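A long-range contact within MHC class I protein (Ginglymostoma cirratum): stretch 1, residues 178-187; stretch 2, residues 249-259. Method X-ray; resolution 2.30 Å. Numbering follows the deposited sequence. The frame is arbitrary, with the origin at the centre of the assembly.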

# COMPACT_ATOMS: atom_id res chain seq x y z
N ARG A 178 -17.25 -0.00 -4.39
CA ARG A 178 -17.43 -0.45 -5.77
C ARG A 178 -16.20 -0.15 -6.61
O ARG A 178 -15.51 0.85 -6.38
N PRO A 179 -15.89 -1.02 -7.59
CA PRO A 179 -14.83 -0.66 -8.52
C PRO A 179 -15.20 0.59 -9.32
O PRO A 179 -16.37 0.78 -9.66
N VAL A 180 -14.21 1.45 -9.56
CA VAL A 180 -14.38 2.59 -10.46
C VAL A 180 -13.46 2.44 -11.67
O VAL A 180 -12.26 2.15 -11.51
N LYS A 181 -14.03 2.61 -12.85
CA LYS A 181 -13.32 2.41 -14.11
C LYS A 181 -12.22 3.44 -14.33
O LYS A 181 -12.33 4.58 -13.85
N PRO A 182 -11.15 3.04 -15.03
CA PRO A 182 -10.12 3.99 -15.46
C PRO A 182 -10.65 4.94 -16.53
O PRO A 182 -11.44 4.53 -17.38
N SER A 183 -10.23 6.19 -16.47
CA SER A 183 -10.36 7.09 -17.60
C SER A 183 -9.03 6.99 -18.35
O SER A 183 -7.97 7.22 -17.76
N VAL A 184 -9.09 6.62 -19.63
CA VAL A 184 -7.87 6.33 -20.38
C VAL A 184 -7.60 7.33 -21.51
O VAL A 184 -8.51 7.81 -22.19
N THR A 185 -6.31 7.62 -21.70
CA THR A 185 -5.83 8.50 -22.75
C THR A 185 -4.81 7.73 -23.58
O THR A 185 -4.03 6.95 -23.04
N PHE A 186 -4.84 7.94 -24.90
CA PHE A 186 -3.85 7.36 -25.79
C PHE A 186 -3.40 8.40 -26.81
O PHE A 186 -4.09 8.67 -27.80
N THR A 187 -2.25 9.01 -26.54
CA THR A 187 -1.76 10.15 -27.32
C THR A 187 -0.26 10.05 -27.61
O THR A 187 0.49 9.39 -26.88
N LYS A 249 -1.97 1.11 -37.70
CA LYS A 249 -2.91 1.62 -36.70
C LYS A 249 -2.52 1.15 -35.30
O LYS A 249 -2.12 -0.00 -35.12
N TYR A 250 -2.65 2.04 -34.33
CA TYR A 250 -2.30 1.72 -32.95
C TYR A 250 -3.51 1.71 -32.02
O TYR A 250 -4.34 2.62 -32.06
N SER A 251 -3.59 0.67 -31.20
CA SER A 251 -4.64 0.56 -30.20
C SER A 251 -4.08 0.24 -28.81
O SER A 251 -3.04 -0.41 -28.67
N CYS A 252 -4.79 0.73 -27.80
CA CYS A 252 -4.50 0.40 -26.41
C CYS A 252 -5.70 -0.34 -25.82
O CYS A 252 -6.84 0.13 -25.91
N VAL A 253 -5.44 -1.50 -25.22
CA VAL A 253 -6.49 -2.33 -24.66
C VAL A 253 -6.36 -2.43 -23.13
O VAL A 253 -5.29 -2.71 -22.60
N VAL A 254 -7.47 -2.18 -22.43
CA VAL A 254 -7.46 -2.14 -20.97
C VAL A 254 -8.46 -3.12 -20.36
O VAL A 254 -9.63 -3.18 -20.76
N ASP A 255 -7.98 -3.90 -19.39
CA ASP A 255 -8.83 -4.77 -18.58
C ASP A 255 -8.80 -4.36 -17.11
O ASP A 255 -7.74 -4.33 -16.48
N HIS A 256 -9.97 -4.03 -16.59
CA HIS A 256 -10.17 -3.62 -15.21
C HIS A 256 -11.56 -4.09 -14.83
O HIS A 256 -12.50 -3.98 -15.63
N ASP A 257 -11.71 -4.63 -13.63
CA ASP A 257 -13.00 -5.17 -13.21
C ASP A 257 -14.05 -4.08 -12.89
O ASP A 257 -15.16 -4.37 -12.46
N GLY A 258 -13.67 -2.83 -13.13
CA GLY A 258 -14.61 -1.72 -13.13
C GLY A 258 -15.14 -1.45 -14.53
O GLY A 258 -16.04 -0.64 -14.70
N LEU A 259 -14.57 -2.13 -15.52
CA LEU A 259 -15.00 -1.98 -16.91
C LEU A 259 -16.09 -2.98 -17.28
O LEU A 259 -17.12 -2.61 -17.84

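Strands 183-187 and 250-255 run nearly antiparallel, 160° between their directions, with axes no closer than 8.4 Å. That spacing is too wide for backbone pairing, and no clear hydrogen bond joins the two stretches; side chains fill the gap.

The apolar packing follows the alternation of the strands. Val184 and Val254 both point toward the opposite stretch, with chi1 m and t, and Val184 CG1 lies 4.0 Å from Val254 CG2. Beta-branched valine suits an extended backbone and offers compact methyls to such a layer. Ser183, between Pro182 and Val184, points away. Pro182, its ring C-gamma endo, also faces in: its CG is 4.1 Å from Val254 CG1, and its CD is 4.0 Å from CG of Leu259. The leucine's CA-to-CB bond runs sideways, but its m,t rotamer brings the end of the side chain nearer.

The aromatic contact centres on Phe186, whose t rotamer carries the ring across the gap. Cys252, also t, sets its CB over one face, 3.7 Å from the ring centroid of Phe186 and 13° off the normal, a CH-pi contact; Cys252 SG lies 4.9 Å from the same centroid. The cysteine is also bonded covalently elsewhere in the structure. At the ring edge, Phe186 CE2 comes within 4.0 Å of Tyr250 C.

Polar atoms gather toward the Pro179 and Gly258 end of the contact. His256 (chi1 t) points in, placing CD2 3.7 Å from Pro182 CD and NE2 3.2 Å from Val180 O; NE2 is hydrogen-bonded elsewhere in the structure. Gly258 CA is 3.7 Å from Pro179 CB; a CB on Gly258 would be tight at 3.1 Å against Val180 C and Lys181 N across the contact, and would also clash within its own stretch with His256 CD2. Lys181 keeps its CB 3.5 Å from Gly258 O while its charged end leads away, as befits an exposed lysine.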

# COMPACT_ATOMS: atom_id res chain seq x y z
CB ARG A 178 -18.68 0.19 -6.39
CG ARG A 178 -19.98 -0.33 -5.82
CD ARG A 178 -21.10 -0.30 -6.85
NE ARG A 178 -21.96 0.87 -6.73
CZ ARG A 178 -23.20 0.85 -6.25
NH1 ARG A 178 -23.74 -0.28 -5.82
NH2 ARG A 178 -23.91 1.98 -6.20
CB PRO A 179 -14.72 -1.88 -9.44
CG PRO A 179 -16.04 -2.57 -9.32
CD PRO A 179 -16.47 -2.34 -7.90
CB VAL A 180 -14.21 3.97 -9.76
CG1 VAL A 180 -12.99 3.98 -8.85
CG2 VAL A 180 -14.14 5.10 -10.77
CB LYS A 181 -14.30 2.39 -15.30
CG LYS A 181 -14.94 3.72 -15.66
CD LYS A 181 -16.00 3.52 -16.74
CE LYS A 181 -16.91 4.73 -16.89
NZ LYS A 181 -16.29 5.84 -17.69
CB PRO A 182 -9.03 3.09 -16.05
CG PRO A 182 -9.73 1.83 -16.43
CD PRO A 182 -10.80 1.65 -15.39
CB SER A 183 -10.66 8.52 -17.15
OG SER A 183 -9.48 9.19 -16.73
CB VAL A 184 -7.84 4.88 -20.93
CG1 VAL A 184 -8.20 3.88 -19.83
CG2 VAL A 184 -8.77 4.72 -22.12
CB THR A 185 -5.20 9.77 -22.15
OG1 THR A 185 -6.24 10.67 -21.74
CG2 THR A 185 -4.32 10.50 -23.15
CB PHE A 186 -4.41 6.10 -26.48
CG PHE A 186 -3.36 5.16 -27.00
CD1 PHE A 186 -2.09 5.11 -26.42
CD2 PHE A 186 -3.64 4.30 -28.05
CE1 PHE A 186 -1.13 4.23 -26.90
CE2 PHE A 186 -2.69 3.42 -28.53
CZ PHE A 186 -1.43 3.38 -27.95
CB THR A 187 -2.00 11.48 -26.58
OG1 THR A 187 -1.48 11.40 -25.25
CG2 THR A 187 -3.48 11.83 -26.54
CB LYS A 249 -4.35 1.20 -37.03
CG LYS A 249 -4.84 1.63 -38.40
CD LYS A 249 -5.13 3.13 -38.47
CE LYS A 249 -5.31 3.58 -39.91
NZ LYS A 249 -5.56 5.05 -40.02
CB TYR A 250 -1.26 2.71 -32.41
CG TYR A 250 0.10 2.55 -33.03
CD1 TYR A 250 0.94 1.50 -32.65
CD2 TYR A 250 0.55 3.45 -33.99
CE1 TYR A 250 2.20 1.36 -33.22
CE2 TYR A 250 1.81 3.31 -34.57
CZ TYR A 250 2.63 2.26 -34.18
OH TYR A 250 3.88 2.12 -34.74
CB SER A 251 -5.69 -0.47 -30.62
OG SER A 251 -5.14 -1.77 -30.69
CB CYS A 252 -4.20 1.66 -25.61
SG CYS A 252 -3.88 1.33 -23.87
CB VAL A 253 -6.54 -3.73 -25.33
CG1 VAL A 253 -5.32 -4.56 -24.98
CG2 VAL A 253 -7.81 -4.48 -24.94
CB VAL A 254 -7.75 -0.72 -20.44
CG1 VAL A 254 -7.60 -0.67 -18.93
CG2 VAL A 254 -6.81 0.29 -21.08
CB ASP A 255 -8.43 -6.23 -18.73
CG ASP A 255 -9.02 -6.87 -19.96
OD1 ASP A 255 -10.23 -7.21 -19.94
OD2 ASP A 255 -8.28 -7.03 -20.96
CB HIS A 256 -10.06 -2.10 -15.10
CG HIS A 256 -10.21 -1.57 -13.70
ND1 HIS A 256 -9.15 -1.45 -12.83
CD2 HIS A 256 -11.30 -1.12 -13.04
CE1 HIS A 256 -9.59 -0.96 -11.68
NE2 HIS A 256 -10.88 -0.75 -11.78
CB ASP A 257 -12.84 -6.19 -12.07
CG ASP A 257 -12.29 -5.58 -10.81
OD1 ASP A 257 -12.38 -4.34 -10.65
OD2 ASP A 257 -11.75 -6.34 -9.98
CB LEU A 259 -13.81 -2.08 -17.87
CG LEU A 259 -12.77 -0.96 -17.77
CD1 LEU A 259 -11.48 -1.38 -18.45
CD2 LEU A 259 -13.30 0.34 -18.36